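Local coordinates for protein ribokinase, putative (Burkholderia thailandensis, PDB 3B1N) that probably phosphorylates nucleosides as a ribokinase-family (PfkB) kinase, binding ADP and the nucleoside analogue mizoribine together, at residues Leu4-Ser8 and Ala50-Ala54; Lys137-Pro143 and Val161-Pro167; Thr153-Ala157 and Arg181-Leu185; Ala190-Ala196 and Leu217-Arg221. One frame throughout, in Å; residues are numbered along the deposited sequence. Where two conformers were deposited one is given.

Contact 1 of 4, residues Leu4-Ser8 and Ala50-Ala54; sequences LICGS and AGNIA. With MZR (5-hydroxy-1-(beta-D-ribofuranosyl)-1H-imidazole-4-carboxamide), chain F.
Ile5, on strand 3-6, packs against the first turns of helix 49-59 with both branches of its side chain. With chi1 at -47°, CG1 lies beside the backbone N and leaves CG2 anti to it, the CG2 methyl then coming to 3.8 Å from Ile53 CB and 4.0 Å from Ala50 CB. CG1, the other branch, faces the Ala54 methyl. Ala50 packs against the strand end, its CB resting 3.4 Å from the carbonyl O of Gly7. Ile53 continues the apolar surface to Leu260 of helix 251-264.

The polar contacts gather where the strand gives way to the loop. Ala50 N donates to Ser8 O at 2.9 Å, a somewhat bent bond (139° at the hydrogen) that gives a first-turn amide its acceptor. Nearby, the Ser8 hydroxyl is also hydrogen-bonded to Cys49 N, which ties the loop a second time to the start of the helix.

Ligand bonds form a third group. Ser8 OG meets O3 of mizoribine at 2.6 Å, and Asn52 ND2 donates to the ligand's O3' at 3.0 Å. Asn52 OD1 is bonded to Gln290 and ND2 also to Asp253, itself a ligand residue; together these probably fix the amide's rotation. A strand end and a helix start thus meet at the nucleoside pocket of a ribokinase (PfkB) fold, Ser8 at the imidazole end and Asn52 at the ribose.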
loop_
_atom_site.group_PDB
_atom_site.type_symbol
_atom_site.label_atom_id
_atom_site.label_comp_id
_atom_site.label_asym_id
_atom_site.label_seq_id
_atom_site.Cartn_x
_atom_site.Cartn_y
_atom_site.Cartn_z
ATOM N N LEU B 4 22.720 18.694 10.654
ATOM C CA LEU B 4 22.646 18.174 9.274
ATOM C C LEU B 4 21.659 17.025 9.253
ATOM O O LEU B 4 21.778 16.065 10.040
ATOM C CB LEU B 4 24.011 17.640 8.806
ATOM C CG LEU B 4 24.162 17.306 7.320
ATOM C CD1 LEU B 4 24.135 18.596 6.484
ATOM C CD2 LEU B 4 25.464 16.520 7.066
ATOM N N ILE B 5 20.678 17.134 8.346
ATOM C CA ILE B 5 19.620 16.105 8.309
ATOM C C ILE B 5 19.729 15.350 6.991
ATOM O O ILE B 5 19.241 15.841 5.977
ATOM C CB ILE B 5 18.212 16.768 8.416
ATOM C CG1 ILE B 5 18.133 17.817 9.547
ATOM C CG2 ILE B 5 17.142 15.650 8.547
ATOM C CD1 ILE B 5 18.413 17.254 10.906
ATOM N N CYS B 6 20.330 14.162 7.043
ATOM C CA CYS B 6 20.560 13.389 5.809
ATOM C C CYS B 6 19.458 12.369 5.637
ATOM O O CYS B 6 19.170 11.581 6.541
ATOM C CB CYS B 6 21.859 12.636 5.918
ATOM S SG CYS B 6 23.309 13.669 6.168
ATOM N N GLY B 7 18.775 12.407 4.511
ATOM C CA GLY B 7 17.721 11.407 4.317
ATOM C C GLY B 7 16.942 11.757 3.074
ATOM O O GLY B 7 17.250 12.699 2.352
ATOM N N SER B 8 15.916 10.957 2.814
ATOM C CA SER B 8 15.092 11.176 1.620
ATOM C C SER B 8 14.342 12.497 1.647
ATOM O O SER B 8 13.942 12.999 2.718
ATOM C CB SER B 8 14.100 10.039 1.456
ATOM O OG SER B 8 13.260 9.942 2.597
ATOM N N ALA B 50 14.209 13.238 5.554
ATOM C CA ALA B 50 14.951 14.479 5.847
ATOM C C ALA B 50 14.021 15.661 5.872
ATOM O O ALA B 50 14.206 16.559 6.704
ATOM C CB ALA B 50 16.081 14.724 4.848
ATOM N N GLY B 51 13.050 15.714 4.974
ATOM C CA GLY B 51 12.122 16.852 4.964
ATOM C C GLY B 51 11.353 16.838 6.298
ATOM O O GLY B 51 11.163 17.905 6.927
ATOM N N ASN B 52 10.864 15.664 6.685
ATOM C CA ASN B 52 10.032 15.580 7.905
ATOM C C ASN B 52 10.800 15.943 9.163
ATOM O O ASN B 52 10.302 16.686 10.010
ATOM C CB ASN B 52 9.508 14.146 8.040
ATOM C CG ASN B 52 8.602 13.725 6.867
ATOM O OD1 ASN B 52 8.067 14.534 6.107
ATOM N ND2 ASN B 52 8.380 12.410 6.797
ATOM N N ILE B 53 12.013 15.418 9.277
ATOM C CA ILE B 53 12.787 15.640 10.497
ATOM C C ILE B 53 13.190 17.096 10.547
ATOM O O ILE B 53 13.113 17.702 11.623
ATOM C CB ILE B 53 14.022 14.694 10.538
ATOM C CG1 ILE B 53 13.583 13.237 10.719
ATOM C CG2 ILE B 53 15.005 15.143 11.679
ATOM C CD1 ILE B 53 14.694 12.250 10.378
ATOM N N ALA B 54 13.631 17.644 9.407
ATOM C CA ALA B 54 13.987 19.070 9.395
ATOM C C ALA B 54 12.788 19.931 9.707
ATOM O O ALA B 54 12.927 20.969 10.362
ATOM C CB ALA B 54 14.590 19.462 8.061
HETATM N N1 MZR F . 13.693 5.239 1.755
HETATM O O3 MZR F . 12.397 7.499 2.755
HETATM C C4 MZR F . 11.319 6.589 2.724
HETATM C C5 MZR F . 11.388 5.212 2.290
HETATM C C6 MZR F . 12.578 4.528 1.780
HETATM O O6 MZR F . 12.411 3.345 1.414
HETATM N N7 MZR F . 10.109 4.773 2.451
HETATM C C8 MZR F . 9.361 5.788 2.942
HETATM N N9 MZR F . 10.097 6.923 3.116
HETATM C "C1'" MZR F . 9.635 8.204 3.676
HETATM C "C2'" MZR F . 8.335 8.777 3.139
HETATM O "O2'" MZR F . 8.693 9.666 2.086
HETATM C "C3'" MZR F . 7.711 9.420 4.402
HETATM O "O3'" MZR F . 7.500 10.834 4.361
HETATM C "C4'" MZR F . 8.649 9.055 5.522
HETATM O "O4'" MZR F . 9.323 7.910 5.033
HETATM C "C5'" MZR F . 7.894 8.725 6.789
HETATM O "O5'" MZR F . 8.897 8.425 7.795
#

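Contact 2 of 4, residues Lys137-Pro143 and Val161-Pro167; sequences KLAIVGP and VPFIFDP
Ala139, Ile140 and Val141 pair in parallel register with Phe163, Ile164 and Phe165, the two short strand axes coming within 4.4 Å of each other and diverging by 14°. This is the strand pair of a beta-alpha-beta crossover, whose connecting element is helix 146-158. Four backbone bonds alternate along it: Ala139 N to Pro162 O at 3.0 Å, then Ile164 N to Ala139 O, Val141 N to Ile164 O and Asp166 N to Val141 O, each at 2.9 Å.

The side chains sort onto two faces. On one, Ile140 and Ile164 meet beneath Leu260 of helix 251-264. With CG1 of Ile140 anti to its own N (chi1 -176°), that carbon comes to 3.8 Å from Ile164 CB and also close to Ile164 O. The terminal CD1 of Ile140 then reaches Ile164 CG2 at 4.0 Å.

Ala139, Val141, Phe163 and Phe165 line the other face, where helix 146-158 lies and its Leu156 is shared by the first three. Across the pair, Ala139 CB and Phe163 CB are 3.8 Å apart, while Val141 CG2 touches the Phe163 ring obliquely at CD1. Pro167, further along, places its CD over one face of the Phe165 ring, offset toward the rim.

Beyond the paired residues the two segments stay together as loops. Pro143, which also lines the mizoribine pocket, sets its ring carbon CG 3.4 Å from Pro167 O.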
loop_
_atom_site.group_PDB
_atom_site.type_symbol
_atom_site.label_atom_id
_atom_site.label_comp_id
_atom_site.label_asym_id
_atom_site.label_seq_id
_atom_site.Cartn_x
_atom_site.Cartn_y
_atom_site.Cartn_z
ATOM N N LYS B 137 27.136 20.679 14.090
ATOM C CA LYS B 137 27.396 20.140 15.415
ATOM C C LYS B 137 26.743 18.799 15.751
ATOM O O LYS B 137 27.114 18.135 16.725
ATOM C CB LYS B 137 27.049 21.154 16.482
ATOM C CG LYS B 137 25.715 21.769 16.451
ATOM C CD LYS B 137 25.858 22.987 17.404
ATOM C CE LYS B 137 24.805 24.009 17.275
ATOM N NZ LYS B 137 24.992 24.929 18.438
ATOM N N LEU B 138 25.812 18.389 14.873
ATOM C CA LEU B 138 25.004 17.214 15.161
ATOM C C LEU B 138 24.376 16.825 13.831
ATOM O O LEU B 138 24.118 17.674 12.989
ATOM C CB LEU B 138 23.912 17.537 16.196
ATOM C CG LEU B 138 22.936 16.442 16.633
ATOM C CD1 LEU B 138 23.568 15.183 17.210
ATOM C CD2 LEU B 138 21.836 17.001 17.590
ATOM N N ALA B 139 24.144 15.521 13.656
ATOM C CA ALA B 139 23.503 15.056 12.405
ATOM C C ALA B 139 22.601 13.878 12.664
ATOM O O ALA B 139 22.663 13.244 13.710
ATOM C CB ALA B 139 24.579 14.670 11.377
ATOM N N ILE B 140 21.799 13.534 11.646
ATOM C CA ILE B 140 21.100 12.258 11.618
ATOM C C ILE B 140 21.258 11.708 10.203
ATOM O O ILE B 140 21.236 12.480 9.238
ATOM C CB ILE B 140 19.581 12.444 11.943
ATOM C CG1 ILE B 140 18.893 11.031 11.991
ATOM C CG2 ILE B 140 18.888 13.477 11.063
ATOM C CD1 ILE B 140 17.532 11.112 12.779
ATOM N N VAL B 141 21.418 10.401 10.120
ATOM C CA VAL B 141 21.396 9.701 8.823
ATOM C C VAL B 141 20.159 8.805 8.849
ATOM O O VAL B 141 20.075 7.849 9.628
ATOM C CB VAL B 141 22.656 8.857 8.607
ATOM C CG1 VAL B 141 22.536 8.048 7.260
ATOM C CG2 VAL B 141 23.945 9.767 8.625
ATOM N N GLY B 142 19.181 9.129 7.993
ATOM C CA GLY B 142 17.962 8.370 7.934
ATOM C C GLY B 142 17.803 7.682 6.597
ATOM O O GLY B 142 18.722 7.724 5.761
ATOM N N PRO B 143 16.636 7.083 6.350
ATOM C CA PRO B 143 16.426 6.291 5.155
ATOM C C PRO B 143 16.662 7.140 3.911
ATOM O O PRO B 143 16.247 8.309 3.847
ATOM C CB PRO B 143 14.955 5.908 5.243
ATOM C CG PRO B 143 14.734 5.770 6.737
ATOM C CD PRO B 143 15.496 6.980 7.278
ATOM N N VAL B 161 31.559 14.113 13.834
ATOM C CA VAL B 161 30.261 14.775 14.112
ATOM C C VAL B 161 29.352 13.757 14.773
ATOM O O VAL B 161 29.201 12.653 14.230
ATOM C CB VAL B 161 29.613 15.315 12.800
ATOM C CG1 VAL B 161 28.193 15.881 13.080
ATOM C CG2 VAL B 161 30.487 16.360 12.128
ATOM N N PRO B 162 28.800 14.066 15.975
ATOM C CA PRO B 162 27.886 13.093 16.628
ATOM C C PRO B 162 26.631 12.937 15.741
ATOM O O PRO B 162 26.160 13.922 15.208
ATOM C CB PRO B 162 27.522 13.748 17.948
ATOM C CG PRO B 162 28.010 15.147 17.904
ATOM C CD PRO B 162 28.916 15.340 16.724
ATOM N N PHE B 163 26.153 11.717 15.555
ATOM C CA PHE B 163 24.978 11.561 14.688
ATOM C C PHE B 163 24.119 10.417 15.155
ATOM O O PHE B 163 24.592 9.392 15.678
ATOM C CB PHE B 163 25.372 11.405 13.187
ATOM C CG PHE B 163 26.084 10.105 12.853
ATOM C CD1 PHE B 163 25.397 9.024 12.299
ATOM C CD2 PHE B 163 27.450 9.972 13.064
ATOM C CE1 PHE B 163 26.041 7.826 11.971
ATOM C CE2 PHE B 163 28.125 8.788 12.724
ATOM C CZ PHE B 163 27.444 7.711 12.175
ATOM N N ILE B 164 22.803 10.604 14.969
ATOM C CA ILE B 164 21.848 9.504 15.109
ATOM C C ILE B 164 21.822 8.697 13.808
ATOM O O ILE B 164 21.756 9.294 12.739
ATOM C CB ILE B 164 20.419 10.085 15.323
ATOM C CG1 ILE B 164 20.343 10.987 16.574
ATOM C CG2 ILE B 164 19.408 8.889 15.469
ATOM C CD1 ILE B 164 18.929 11.553 16.844
ATOM N N PHE B 165 21.863 7.385 13.939
ATOM C CA PHE B 165 21.658 6.462 12.807
ATOM C C PHE B 165 20.235 5.913 12.889
ATOM O O PHE B 165 19.854 5.297 13.885
ATOM C CB PHE B 165 22.694 5.353 12.869
ATOM C CG PHE B 165 22.573 4.327 11.768
ATOM C CD1 PHE B 165 22.519 4.717 10.433
ATOM C CD2 PHE B 165 22.573 2.985 12.083
ATOM C CE1 PHE B 165 22.433 3.740 9.413
ATOM C CE2 PHE B 165 22.448 2.016 11.088
ATOM C CZ PHE B 165 22.386 2.416 9.758
ATOM N N ASP B 166 19.453 6.149 11.831
ATOM C CA ASP B 166 18.069 5.819 11.739
ATOM C C ASP B 166 17.904 4.939 10.436
ATOM O O ASP B 166 17.468 5.554 9.434
ATOM C CB ASP B 166 17.459 7.249 11.657
ATOM C CG ASP B 166 15.993 7.311 11.337
ATOM O OD1 ASP B 166 15.264 6.355 11.632
ATOM O OD2 ASP B 166 15.576 8.385 10.772
ATOM N N PRO B 167 18.238 3.617 10.430
ATOM C CA PRO B 167 18.183 2.847 9.174
ATOM C C PRO B 167 16.748 2.780 8.627
ATOM O O PRO B 167 16.538 2.905 7.397
ATOM C CB PRO B 167 18.810 1.501 9.541
ATOM C CG PRO B 167 18.695 1.381 11.064
ATOM C CD PRO B 167 18.764 2.797 11.553
#

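Contact 3 of 4, residues Thr153-Ala157 and Arg181-Leu185; sequences TEELA and RSIEL. With NA (sodium ion), chain H.
Leu185, Glu154 and Thr153 carry most of this helix-to-helix contact. Leu185 sits in the middle and uses both methyls: CD1 meets a carboxylate, while CD2 meets both a methyl and a guanidinium. CD1 lies against Glu154, 3.5 Å from OE2, whereas CD2 touches Ala157 CB at 3.8 Å. The same CD2 stands 3.6 Å above the plane of the Arg181 guanidinium, over its centre, an apolar cover on that face of the cation.

Glu154 spends its carboxylate on Arg181, which grips it side-on with two nitrogens, one to each oxygen. Arg181 NE donates to Glu154 OE2 at 3.0 Å almost in line (170° at the hydrogen), and NH2 reaches OE1 at 3.1 Å on its syn lone pair. Carboxylate and guanidinium planes are only 26° apart. Both side chains are bent at chi2, and they cross at about a right angle. Two bonds plus the Leu185 methyl probably limit the rotation of the guanidinium.

Thr153 works through water: one molecule donates to Thr153 OG1 at 2.7 Å and to Ser182 OG at 2.9 Å. Each hydroxyl is also bonded within its own helix, to Val150 O and Thr178 O respectively.

At the carboxy end of helix 176-185, the carbonyls of Ile183 and Glu184 bind a sodium ion with those of Ala186 and Arg213 and a water. Segments 153-157 and 181-185 run in the same sense on the sheet, their axes 24° apart, with Thr153 and Ser182 both touching Phe165 of strand 163-165.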
loop_
_atom_site.group_PDB
_atom_site.type_symbol
_atom_site.label_atom_id
_atom_site.label_comp_id
_atom_site.label_asym_id
_atom_site.label_seq_id
_atom_site.Cartn_x
_atom_site.Cartn_y
_atom_site.Cartn_z
ATOM N N THR B 153 27.288 7.818 6.917
ATOM C CA THR B 153 27.730 7.295 8.204
ATOM C C THR B 153 29.244 7.261 8.322
ATOM O O THR B 153 29.778 7.655 9.366
ATOM C CB THR B 153 27.121 5.953 8.581
ATOM O OG1 THR B 153 27.579 4.926 7.715
ATOM C CG2 THR B 153 25.626 6.055 8.467
ATOM N N GLU B 154 29.899 6.785 7.257
ATOM C CA GLU B 154 31.364 6.763 7.248
ATOM C C GLU B 154 31.941 8.165 7.396
ATOM O O GLU B 154 32.860 8.388 8.202
ATOM C CB GLU B 154 31.888 6.060 5.970
ATOM C CG GLU B 154 31.569 4.554 5.919
ATOM C CD GLU B 154 32.442 3.726 6.879
ATOM O OE1 GLU B 154 33.470 4.238 7.401
ATOM O OE2 GLU B 154 32.106 2.549 7.099
ATOM N N GLU B 155 31.416 9.109 6.643
ATOM C CA GLU B 155 31.954 10.456 6.599
ATOM C C GLU B 155 31.695 11.219 7.880
ATOM O O GLU B 155 32.551 11.931 8.379
ATOM C CB GLU B 155 31.403 11.199 5.424
ATOM C CG GLU B 155 31.996 10.643 4.115
ATOM C CD GLU B 155 31.585 11.401 2.918
ATOM O OE1 GLU B 155 30.889 12.426 3.107
ATOM O OE2 GLU B 155 31.955 10.975 1.780
ATOM N N LEU B 156 30.497 11.078 8.441
ATOM C CA LEU B 156 30.254 11.795 9.680
ATOM C C LEU B 156 31.142 11.268 10.807
ATOM O O LEU B 156 31.623 12.048 11.647
ATOM C CB LEU B 156 28.750 11.748 10.055
ATOM C CG LEU B 156 27.861 12.589 9.155
ATOM C CD1 LEU B 156 26.428 12.081 9.326
ATOM C CD2 LEU B 156 27.946 14.090 9.495
ATOM N N ALA B 157 31.360 9.948 10.849
ATOM C CA ALA B 157 32.155 9.318 11.917
ATOM C C ALA B 157 33.590 9.772 11.765
ATOM O O ALA B 157 34.266 10.012 12.752
ATOM C CB ALA B 157 32.066 7.800 11.827
ATOM N N ARG B 181 28.611 -2.461 11.088
ATOM C CA ARG B 181 29.580 -1.363 10.935
ATOM C C ARG B 181 28.938 0.002 11.194
ATOM O O ARG B 181 29.496 0.846 11.908
ATOM C CB ARG B 181 30.263 -1.422 9.571
ATOM C CG ARG B 181 31.064 -0.186 9.188
ATOM C CD ARG B 181 32.289 -0.024 10.068
ATOM N NE ARG B 181 33.146 1.007 9.499
ATOM C CZ ARG B 181 34.282 1.423 10.042
ATOM N NH1 ARG B 181 34.723 0.884 11.170
ATOM N NH2 ARG B 181 34.966 2.385 9.454
ATOM N N SER B 182 27.747 0.202 10.633
ATOM C CA SER B 182 27.058 1.495 10.785
ATOM C C SER B 182 26.754 1.820 12.237
ATOM O O SER B 182 26.904 2.977 12.660
ATOM C CB SER B 182 25.788 1.497 9.920
ATOM O OG SER B 182 26.140 1.387 8.562
ATOM N N ILE B 183 26.326 0.809 12.990
ATOM C CA ILE B 183 26.033 0.937 14.407
ATOM C C ILE B 183 27.308 1.193 15.215
ATOM O O ILE B 183 27.289 2.041 16.135
ATOM C CB ILE B 183 25.309 -0.313 14.921
ATOM C CG1 ILE B 183 23.903 -0.389 14.297
ATOM C CG2 ILE B 183 25.230 -0.327 16.443
ATOM C CD1 ILE B 183 23.255 -1.786 14.393
ATOM N N GLU B 184 28.403 0.491 14.877
ATOM C CA GLU B 184 29.703 0.812 15.496
ATOM C C GLU B 184 30.065 2.313 15.353
ATOM O O GLU B 184 30.388 2.990 16.329
ATOM C CB GLU B 184 30.833 -0.099 14.950
ATOM C CG GLU B 184 30.799 -1.547 15.520
ATOM C CD GLU B 184 31.460 -2.565 14.597
ATOM O OE1 GLU B 184 31.393 -3.799 14.891
ATOM O OE2 GLU B 184 32.048 -2.133 13.563
ATOM N N LEU B 185 29.909 2.866 14.161
ATOM C CA LEU B 185 30.207 4.262 13.889
ATOM C C LEU B 185 29.227 5.255 14.534
ATOM O O LEU B 185 29.606 6.369 14.882
ATOM C CB LEU B 185 30.214 4.512 12.378
ATOM C CG LEU B 185 31.253 3.743 11.534
ATOM C CD1 LEU B 185 31.002 4.037 10.071
ATOM C CD2 LEU B 185 32.721 4.063 11.936
HETATM NA NA NA H . 28.525 3.418 17.732
HETATM O O HOH W 1 28.566 2.451 7.359
HETATM O O HOH W 2 30.110 4.678 19.146
#

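Contact 4 of 4, residues Ala190-Ala196 and Leu217-Arg221; sequences AVNDYEA and LIITR. With ADP (adenosine-5'-diphosphate), chain G.
Asn192, whose CB lies 3.3 Å from Thr220 OG1, uses both ends of its flat amide. OD1 accepts from Glu195 N at 2.9 Å in a nearly straight bond (172° at the hydrogen), and ND2 donates to the ADP beta-phosphate oxygen O1B at 2.8 Å. The Glu195 carboxylate is met from above its plane, 40° out of it, by Asn192 N, which completes a capping box at the start of helix 193-203. Arg221 has a second conformer, so its contacts here are doubtful; in the conformer given, Ile219 CG2 sits 4.0 Å above the centre of its guanidinium, and a water at the edge takes a weak bond from NH1 and donates to Asp193 OD2. Asp193 has firmer partners in His31 and Val30 of the second subunit.

Strands 188-192 and 216-220 run parallel here as neighbours in the central sheet of the Rossmann-like fold, with the ADP phosphates at their carboxy ends. Val191 N bonds to Ile218 O and Thr220 N to Val191 O, each at 2.9 Å; a third bond, Asp193 N to Thr220 O, is weak. Val191 and Ile219 run alongside each other, Val191 CG2 4.1 Å from Ile219 CG1. Further on, Ile219 CG2 packs against Asp193 CA. A chi1 of 67° turns Thr220 OG1 to the phosphates, where it donates to the alpha-phosphate oxygen O2A of ADP at 2.6 Å.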
loop_
_atom_site.group_PDB
_atom_site.type_symbol
_atom_site.label_atom_id
_atom_site.label_comp_id
_atom_site.label_asym_id
_atom_site.label_seq_id
_atom_site.Cartn_x
_atom_site.Cartn_y
_atom_site.Cartn_z
ATOM N N ALA B 190 18.159 5.384 16.489
ATOM C CA ALA B 190 16.742 5.587 16.780
ATOM C C ALA B 190 15.966 4.703 15.838
ATOM O O ALA B 190 16.221 4.713 14.633
ATOM C CB ALA B 190 16.364 7.025 16.582
ATOM N N VAL B 191 15.055 3.906 16.380
ATOM C CA VAL B 191 14.278 2.962 15.524
ATOM C C VAL B 191 12.938 2.770 16.148
ATOM O O VAL B 191 12.788 3.017 17.351
ATOM C CB VAL B 191 14.982 1.566 15.366
ATOM C CG1 VAL B 191 16.092 1.614 14.309
ATOM C CG2 VAL B 191 15.493 1.007 16.675
ATOM N N ASN B 192 11.923 2.365 15.353
ATOM C CA ASN B 192 10.727 1.860 16.018
ATOM C C ASN B 192 10.907 0.404 16.418
ATOM O O ASN B 192 11.936 -0.194 16.107
ATOM C CB ASN B 192 9.427 2.107 15.260
ATOM C CG ASN B 192 9.247 1.238 14.041
ATOM O OD1 ASN B 192 9.662 0.104 13.985
ATOM N ND2 ASN B 192 8.556 1.795 13.056
ATOM N N ASP B 193 9.972 -0.147 17.181
ATOM C CA ASP B 193 10.232 -1.476 17.709
ATOM C C ASP B 193 10.295 -2.594 16.662
ATOM O O ASP B 193 11.019 -3.567 16.819
ATOM C CB ASP B 193 9.312 -1.828 18.865
ATOM C CG ASP B 193 7.935 -2.127 18.440
ATOM O OD1 ASP B 193 7.303 -1.315 17.727
ATOM O OD2 ASP B 193 7.470 -3.189 18.892
ATOM N N TYR B 194 9.522 -2.427 15.599
ATOM C CA TYR B 194 9.533 -3.379 14.497
ATOM C C TYR B 194 10.931 -3.367 13.881
ATOM O O TYR B 194 11.556 -4.422 13.650
ATOM C CB TYR B 194 8.441 -3.019 13.473
ATOM C CG TYR B 194 8.416 -3.888 12.225
ATOM C CD1 TYR B 194 9.244 -3.607 11.164
ATOM C CD2 TYR B 194 7.564 -4.982 12.152
ATOM C CE1 TYR B 194 9.238 -4.407 9.995
ATOM C CE2 TYR B 194 7.543 -5.767 11.009
ATOM C CZ TYR B 194 8.358 -5.477 9.959
ATOM O OH TYR B 194 8.333 -6.299 8.846
ATOM N N GLU B 195 11.434 -2.168 13.587
ATOM C CA GLU B 195 12.759 -2.046 13.018
ATOM C C GLU B 195 13.827 -2.564 13.979
ATOM O O GLU B 195 14.825 -3.156 13.543
ATOM C CB GLU B 195 13.005 -0.562 12.674
ATOM C CG GLU B 195 12.027 0.021 11.631
ATOM C CD GLU B 195 11.981 1.597 11.617
ATOM O OE1 GLU B 195 12.490 2.367 12.541
ATOM O OE2 GLU B 195 11.438 2.083 10.588
ATOM N N ALA B 196 13.643 -2.295 15.281
ATOM C CA ALA B 196 14.626 -2.737 16.280
ATOM C C ALA B 196 14.753 -4.275 16.197
ATOM O O ALA B 196 15.871 -4.811 16.202
ATOM C CB ALA B 196 14.177 -2.350 17.663
ATOM N N LEU B 217 20.337 4.092 22.705
ATOM C CA LEU B 217 19.495 3.278 21.801
ATOM C C LEU B 217 18.073 3.680 22.117
ATOM O O LEU B 217 17.560 3.474 23.220
ATOM C CB LEU B 217 19.688 1.788 22.076
ATOM C CG LEU B 217 18.684 0.766 21.506
ATOM C CD1 LEU B 217 18.537 0.901 19.982
ATOM C CD2 LEU B 217 19.046 -0.668 21.892
ATOM N N ILE B 218 17.431 4.289 21.117
ATOM C CA ILE B 218 16.099 4.855 21.281
ATOM C C ILE B 218 15.150 4.016 20.443
ATOM O O ILE B 218 15.403 3.826 19.236
ATOM C CB ILE B 218 16.064 6.318 20.790
ATOM C CG1 ILE B 218 17.054 7.212 21.579
ATOM C CG2 ILE B 218 14.676 6.868 20.873
ATOM C CD1 ILE B 218 18.227 7.651 20.760
ATOM N N ILE B 219 14.119 3.491 21.104
ATOM C CA ILE B 219 13.121 2.614 20.448
ATOM C C ILE B 219 11.735 3.179 20.693
ATOM O O ILE B 219 11.300 3.309 21.855
ATOM C CB ILE B 219 13.236 1.133 20.902
ATOM C CG1 ILE B 219 14.648 0.613 20.664
ATOM C CG2 ILE B 219 12.078 0.334 20.196
ATOM C CD1 ILE B 219 14.955 -0.721 21.407
ATOM N N THR B 220 11.058 3.539 19.599
ATOM C CA THR B 220 9.720 4.118 19.731
ATOM C C THR B 220 8.711 2.982 19.611
ATOM O O THR B 220 8.948 1.995 18.868
ATOM C CB THR B 220 9.468 5.210 18.683
ATOM O OG1 THR B 220 9.423 4.626 17.372
ATOM C CG2 THR B 220 10.616 6.227 18.724
ATOM N N ARG B 221 7.611 3.146 20.348
ATOM C CA ARG B 221 6.582 2.126 20.505
ATOM C C ARG B 221 5.192 2.700 20.234
ATOM O O ARG B 221 4.204 2.389 20.915
ATOM C CB ARG B 221 6.715 1.501 21.918
ATOM C CG ARG B 221 8.144 1.106 22.268
ATOM C CD ARG B 221 8.282 0.418 23.618
ATOM N NE ARG B 221 9.685 0.255 24.026
ATOM C CZ ARG B 221 10.451 -0.818 23.778
ATOM N NH1 ARG B 221 9.968 -1.866 23.095
ATOM N NH2 ARG B 221 11.715 -0.853 24.208
HETATM P PB ADP G . 7.323 5.461 13.323
HETATM O O1B ADP G . 6.910 4.025 13.043
HETATM O O2B ADP G . 8.802 5.606 13.129
HETATM O O3B ADP G . 6.590 6.603 12.713
HETATM P PA ADP G . 6.092 5.296 16.054
HETATM O O1A ADP G . 4.781 4.777 15.447
HETATM O O2A ADP G . 6.826 4.456 17.054
HETATM O O3A ADP G . 7.192 5.629 14.969
HETATM O "O5'" ADP G . 5.647 6.685 16.617
HETATM C "C5'" ADP G . 6.695 7.540 17.091
HETATM C "C4'" ADP G . 6.289 8.370 18.300
HETATM O "O4'" ADP G . 5.169 9.208 17.945
HETATM C "C3'" ADP G . 5.810 7.533 19.511
HETATM O "O3'" ADP G . 6.919 7.055 20.288
HETATM C "C2'" ADP G . 4.871 8.511 20.172
HETATM O "O2'" ADP G . 5.621 9.424 21.002
HETATM C "C1'" ADP G . 4.261 9.285 19.037
HETATM N N9 ADP G . 3.001 8.613 18.612
HETATM C C8 ADP G . 2.805 7.653 17.652
HETATM N N7 ADP G . 1.486 7.275 17.631
HETATM C C5 ADP G . 0.880 7.925 18.612
HETATM C C6 ADP G . -0.479 7.953 19.151
HETATM N N6 ADP G . -1.413 7.153 18.564
HETATM N N1 ADP G . -0.740 8.751 20.170
HETATM C C2 ADP G . 0.201 9.539 20.742
HETATM N N3 ADP G . 1.459 9.577 20.282
HETATM C C4 ADP G . 1.850 8.799 19.273
HETATM O O HOH W 3 8.004 -3.543 21.793
#

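Contacts 1, 2 and 4 reach one central sheet, in which strands 3-6, 138-141, 163-165, 188-192 and 216-220 follow one another as parallel neighbours. Contacts 1 and 2 touch where Cys6 O meets Gly142 N, their centres about 10 Å apart; contacts 2 and 4 meet between strands 163-165 and 188-192, centres about 15 Å apart. Contact 3 lies on the helices packed on that sheet, about 9 Å from the centre of contact 2, whose segments alternate with its own along the chain; otherwise they come in series. Contacts 1 and 4, centres about 18 Å apart, hold mizoribine and ADP; Pro143 of contact 2 also touches mizoribine, so both ligands lie at strand ends of one sheet.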